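Local coordinates for protein alpha,alpha-trehalose-phosphate synthase (UDP-forming) (Burkholderia xenovorans, PDB 5HXA) that is a trehalose-phosphate synthase of glycosyltransferase family 20, whose members have the two-domain GT-B fold, at residues M9-V14 / P131-W136; G35-L40 / G67-A72. All coordinates share one frame; numbering follows the deposited sequence.

Interaction 1. Residues M9-V14 / P131-W136; sequences MSRLIV and PDDIIW
Strands L12-V14 and I134-W136 run parallel in matching register, L12 beside I134 and V14 beside W136, with their axes 4.7 Å apart at the closest approach and inclined by 27°. I13 carries the ladder: its N donates to I134 O, and its O accepts from W136 N at 2.8 Å, while R11 O takes I134 N. Just before the strands, R11 grips D133 side-on. R11 NE reaches D133 OD1 at 3.0 Å and R11 NH2 reaches D133 OD2 at 2.7 Å, both nearly in the guanidinium plane, but the carboxylate is turned 38° against it, and NE meets OD1 from above the carboxylate plane. The bend at chi3 (-47°) brings the two nitrogens alongside the acid. A water bridges R11 N to D133 OD1, while K130 N adds to OD2, a set of donors that would favour the charged carboxylate. These are two central strands of the N-terminal Rossmann-like sheet of the GT-B fold, where branched and aromatic residues suit the buried faces. On one face, L12 CD1 lies 4.0 Å from both I134 CG1 and W136 CB, under helix 449-461, whose F456 stacks on the indole of W136. On the other, I13 CG1 packs 3.6 Å from D133 CB, covering the aliphatic part of the acid, and I13 CB meets I135 CG1. At the loop end, the small S10 lets OG reach D132 O at 2.6 Å.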
loop_
_atom_site.group_PDB
_atom_site.type_symbol
_atom_site.label_atom_id
_atom_site.label_comp_id
_atom_site.label_asym_id
_atom_site.label_seq_id
_atom_site.Cartn_x
_atom_site.Cartn_y
_atom_site.Cartn_z
ATOM N N MET A 9 12.423 8.104 -43.500
ATOM C CA MET A 9 12.268 7.318 -42.278
ATOM C C MET A 9 10.876 7.497 -41.677
ATOM O O MET A 9 10.168 8.453 -42.000
ATOM C CB MET A 9 13.339 7.697 -41.247
ATOM C CG MET A 9 13.137 9.067 -40.606
ATOM S SD MET A 9 14.541 9.634 -39.614
ATOM C CE MET A 9 14.638 8.354 -38.360
ATOM N N SER A 10 10.501 6.567 -40.799
ATOM C CA SER A 10 9.192 6.598 -40.162
ATOM C C SER A 10 8.967 7.919 -39.446
ATOM O O SER A 10 9.841 8.400 -38.722
ATOM C CB SER A 10 9.068 5.450 -39.156
ATOM O OG SER A 10 8.977 4.191 -39.797
ATOM N N ARG A 11 7.788 8.503 -39.638
ATOM C CA ARG A 11 7.356 9.565 -38.744
ATOM C C ARG A 11 7.182 9.007 -37.339
ATOM O O ARG A 11 6.617 7.922 -37.150
ATOM C CB ARG A 11 6.034 10.173 -39.206
ATOM C CG ARG A 11 6.086 10.975 -40.487
ATOM C CD ARG A 11 4.774 11.709 -40.637
ATOM N NE ARG A 11 3.638 10.823 -40.398
ATOM C CZ ARG A 11 2.364 11.199 -40.471
ATOM N NH1 ARG A 11 2.054 12.454 -40.778
ATOM N NH2 ARG A 11 1.397 10.318 -40.238
ATOM N N LEU A 12 7.663 9.751 -36.351
ATOM C CA LEU A 12 7.311 9.478 -34.964
ATOM C C LEU A 12 6.008 10.193 -34.630
ATOM O O LEU A 12 5.887 11.402 -34.850
ATOM C CB LEU A 12 8.416 9.928 -34.008
ATOM C CG LEU A 12 8.023 9.852 -32.526
ATOM C CD1 LEU A 12 7.811 8.398 -32.078
ATOM C CD2 LEU A 12 9.078 10.532 -31.670
ATOM N N ILE A 13 5.036 9.444 -34.115
ATOM C CA ILE A 13 3.771 9.988 -33.632
ATOM C C ILE A 13 3.813 9.918 -32.110
ATOM O O ILE A 13 3.835 8.823 -31.538
ATOM C CB ILE A 13 2.567 9.210 -34.181
ATOM C CG1 ILE A 13 2.689 8.984 -35.699
ATOM C CG2 ILE A 13 1.266 9.912 -33.824
ATOM C CD1 ILE A 13 2.809 10.259 -36.528
ATOM N N VAL A 14 3.842 11.069 -31.443
ATOM C CA VAL A 14 3.800 11.125 -29.985
ATOM C C VAL A 14 2.364 11.385 -29.549
ATOM O O VAL A 14 1.692 12.270 -30.096
ATOM C CB VAL A 14 4.752 12.200 -29.427
ATOM C CG1 VAL A 14 4.544 12.357 -27.921
ATOM C CG2 VAL A 14 6.195 11.818 -29.698
ATOM N N PRO A 131 1.084 4.300 -42.961
ATOM C CA PRO A 131 1.444 2.913 -42.623
ATOM C C PRO A 131 2.825 2.766 -42.006
ATOM O O PRO A 131 3.053 1.789 -41.286
ATOM C CB PRO A 131 1.349 2.184 -43.972
ATOM C CG PRO A 131 1.366 3.261 -45.004
ATOM C CD PRO A 131 0.710 4.441 -44.376
ATOM N N ASP A 132 3.739 3.705 -42.250
ATOM C CA ASP A 132 5.108 3.613 -41.760
ATOM C C ASP A 132 5.310 4.222 -40.383
ATOM O O ASP A 132 6.394 4.062 -39.817
ATOM C CB ASP A 132 6.068 4.302 -42.735
ATOM C CG ASP A 132 6.258 3.521 -44.008
ATOM O OD1 ASP A 132 6.037 2.292 -43.987
ATOM O OD2 ASP A 132 6.633 4.134 -45.028
ATOM N N ASP A 133 4.319 4.927 -39.841
ATOM C CA ASP A 133 4.510 5.622 -38.573
ATOM C C ASP A 133 4.829 4.642 -37.452
ATOM O O ASP A 133 4.364 3.500 -37.442
ATOM C CB ASP A 133 3.257 6.406 -38.179
ATOM C CG ASP A 133 2.857 7.438 -39.203
ATOM O OD1 ASP A 133 3.704 7.830 -40.035
ATOM O OD2 ASP A 133 1.684 7.859 -39.166
ATOM N N ILE A 134 5.609 5.110 -36.480
ATOM C CA ILE A 134 5.703 4.466 -35.177
ATOM C C ILE A 134 5.071 5.401 -34.159
ATOM O O ILE A 134 5.184 6.626 -34.279
ATOM C CB ILE A 134 7.153 4.115 -34.795
ATOM C CG1 ILE A 134 8.010 5.383 -34.685
ATOM C CG2 ILE A 134 7.725 3.114 -35.811
ATOM C CD1 ILE A 134 9.470 5.120 -34.309
ATOM N N ILE A 135 4.388 4.826 -33.169
ATOM C CA ILE A 135 3.559 5.581 -32.234
ATOM C C ILE A 135 4.105 5.382 -30.827
ATOM O O ILE A 135 4.323 4.242 -30.400
ATOM C CB ILE A 135 2.085 5.142 -32.321
ATOM C CG1 ILE A 135 1.583 5.272 -33.768
ATOM C CG2 ILE A 135 1.213 5.953 -31.370
ATOM C CD1 ILE A 135 0.276 4.518 -34.021
ATOM N N TRP A 136 4.313 6.490 -30.108
ATOM C CA TRP A 136 4.837 6.482 -28.740
ATOM C C TRP A 136 3.835 7.191 -27.832
ATOM O O TRP A 136 3.659 8.409 -27.926
ATOM C CB TRP A 136 6.207 7.161 -28.681
ATOM C CG TRP A 136 6.936 7.028 -27.363
ATOM C CD1 TRP A 136 6.545 6.315 -26.263
ATOM C CD2 TRP A 136 8.204 7.618 -27.029
ATOM N NE1 TRP A 136 7.489 6.437 -25.257
ATOM C CE2 TRP A 136 8.514 7.231 -25.707
ATOM C CE3 TRP A 136 9.102 8.443 -27.722
ATOM C CZ2 TRP A 136 9.690 7.636 -25.064
ATOM C CZ3 TRP A 136 10.270 8.847 -27.082
ATOM C CH2 TRP A 136 10.553 8.445 -25.766
HETATM O O HOH W 1 5.716 7.441 -41.507
#

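Interaction 2. Residues G35-L40 / G67-A72; sequences GVLDAL and GNVTYA
V69 meets the helix with both methyl groups: CG1 lies 3.9 Å from L40 CB, and CG2 lies 4.0 Å from L37 CD1. The forked valine spreads between two leucines that are three residues apart on the helix. L40 crosses it at about a right angle, adding CD1 to the contact with CG1. L37 has CG anti to the backbone N (chi1 -176°), and its CD1 extends past V69 to Y71 OH, 3.6 Å away. That last approach is van der Waals only, the long tyrosine reaching out from a strand segment whose axis comes no closer than 9.6 Å to that of the helix segment. No hydrogen bond joins the two segments. In this N-terminal Rossmann-like domain of the GT-B fold, helix 32-43 packs on one face of the sheet; V69 is directed at the helix, whereas Y71, two residues on, comes to it only with its hydroxyl end. Further out, W47 of the neighbouring strand touches both L40 and Y71, while V14, on strand 12-16 one place further in, also touches L40. Backbone bonds of T70 to G45 and W47 fix the strand beside 46-48. Where the strand begins, N68 sends its amide ND2 to K41 O, a polar tie to the next helical residue.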
loop_
_atom_site.group_PDB
_atom_site.type_symbol
_atom_site.label_atom_id
_atom_site.label_comp_id
_atom_site.label_asym_id
_atom_site.label_seq_id
_atom_site.Cartn_x
_atom_site.Cartn_y
_atom_site.Cartn_z
ATOM N N GLY A 35 11.789 15.936 -23.895
ATOM C CA GLY A 35 12.079 14.528 -24.092
ATOM C C GLY A 35 11.833 14.023 -25.500
ATOM O O GLY A 35 12.522 13.104 -25.950
ATOM N N VAL A 36 10.873 14.608 -26.217
ATOM C CA VAL A 36 10.433 14.055 -27.495
ATOM C C VAL A 36 10.669 14.982 -28.680
ATOM O O VAL A 36 10.756 14.487 -29.816
ATOM C CB VAL A 36 8.941 13.650 -27.446
ATOM C CG1 VAL A 36 8.692 12.600 -26.379
ATOM C CG2 VAL A 36 8.060 14.873 -27.235
ATOM N N LEU A 37 10.772 16.298 -28.479
ATOM C CA LEU A 37 10.662 17.228 -29.602
ATOM C C LEU A 37 11.785 17.037 -30.622
ATOM O O LEU A 37 11.567 17.189 -31.830
ATOM C CB LEU A 37 10.644 18.665 -29.091
ATOM C CG LEU A 37 10.438 19.716 -30.182
ATOM C CD1 LEU A 37 9.066 19.539 -30.830
ATOM C CD2 LEU A 37 10.619 21.128 -29.628
ATOM N N ASP A 38 12.995 16.712 -30.157
ATOM C CA ASP A 38 14.098 16.448 -31.079
ATOM C C ASP A 38 13.771 15.300 -32.028
ATOM O O ASP A 38 14.076 15.365 -33.226
ATOM C CB ASP A 38 15.371 16.136 -30.294
ATOM C CG ASP A 38 16.405 17.240 -30.392
ATOM O OD1 ASP A 38 16.024 18.429 -30.319
ATOM O OD2 ASP A 38 17.601 16.912 -30.543
ATOM N N ALA A 39 13.162 14.233 -31.513
ATOM C CA ALA A 39 12.821 13.100 -32.364
ATOM C C ALA A 39 11.684 13.448 -33.319
ATOM O O ALA A 39 11.688 13.025 -34.482
ATOM C CB ALA A 39 12.460 11.893 -31.499
ATOM N N LEU A 40 10.704 14.224 -32.849
ATOM C CA LEU A 40 9.663 14.727 -33.742
ATOM C C LEU A 40 10.269 15.530 -34.879
ATOM O O LEU A 40 9.883 15.372 -36.044
ATOM C CB LEU A 40 8.667 15.583 -32.962
ATOM C CG LEU A 40 7.791 14.841 -31.948
ATOM C CD1 LEU A 40 7.040 15.855 -31.087
ATOM C CD2 LEU A 40 6.830 13.927 -32.686
ATOM N N GLY A 67 7.473 24.464 -37.634
ATOM C CA GLY A 67 8.694 23.922 -38.198
ATOM C C GLY A 67 8.402 22.593 -38.864
ATOM O O GLY A 67 7.492 22.475 -39.692
ATOM N N ASN A 68 9.171 21.574 -38.496
ATOM C CA ASN A 68 9.022 20.248 -39.077
ATOM C C ASN A 68 8.022 19.383 -38.317
ATOM O O ASN A 68 7.790 18.235 -38.710
ATOM C CB ASN A 68 10.384 19.545 -39.127
ATOM C CG ASN A 68 10.441 18.460 -40.186
ATOM O OD1 ASN A 68 9.674 18.476 -41.155
ATOM N ND2 ASN A 68 11.351 17.510 -40.008
ATOM N N VAL A 69 7.418 19.908 -37.255
ATOM C CA VAL A 69 6.558 19.137 -36.366
ATOM C C VAL A 69 5.109 19.541 -36.596
ATOM O O VAL A 69 4.793 20.730 -36.704
ATOM C CB VAL A 69 6.956 19.348 -34.894
ATOM C CG1 VAL A 69 6.153 18.423 -33.989
ATOM C CG2 VAL A 69 8.445 19.131 -34.717
ATOM N N THR A 70 4.230 18.547 -36.660
ATOM C CA THR A 70 2.796 18.772 -36.761
ATOM C C THR A 70 2.157 18.525 -35.401
ATOM O O THR A 70 2.381 17.476 -34.785
ATOM C CB THR A 70 2.173 17.852 -37.812
ATOM O OG1 THR A 70 2.750 18.131 -39.093
ATOM C CG2 THR A 70 0.665 18.046 -37.881
ATOM N N TYR A 71 1.384 19.496 -34.928
ATOM C CA TYR A 71 0.596 19.347 -33.712
ATOM C C TYR A 71 -0.860 19.123 -34.094
ATOM O O TYR A 71 -1.412 19.867 -34.909
ATOM C CB TYR A 71 0.727 20.577 -32.814
ATOM C CG TYR A 71 2.106 20.759 -32.231
ATOM C CD1 TYR A 71 3.120 21.374 -32.960
ATOM C CD2 TYR A 71 2.395 20.317 -30.949
ATOM C CE1 TYR A 71 4.383 21.538 -32.422
ATOM C CE2 TYR A 71 3.649 20.477 -30.406
ATOM C CZ TYR A 71 4.638 21.083 -31.140
ATOM O OH TYR A 71 5.884 21.237 -30.584
ATOM N N ALA A 72 -1.471 18.090 -33.520
ATOM C CA ALA A 72 -2.863 17.749 -33.792
ATOM C C ALA A 72 -3.568 17.576 -32.455
ATOM O O ALA A 72 -3.330 16.588 -31.755
ATOM C CB ALA A 72 -2.962 16.478 -34.635
#

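From the N terminus, strand 12-16 opens the fold and leads through a partly unmodelled connection into helix 32-43. The chain then returns to the sheet through strand 46-48 and reaches strand 69-76, where interaction 2 closes a short loop of 26 residues. Helices 78-97 and 108-126 follow before strand 134-138 pairs with the first strand in interaction 1, closing a loop of 116 residues in which interaction 2 is nested. The two contacts have centres about 11 Å apart and meet directly: L12 CD2 packs 3.7 Å from A39 CB, and V14 CG2 lies 3.7 Å from L40 CD2. Helix 32-43 thus touches strands 12-16, 46-48 and 69-76 on one face of the sheet.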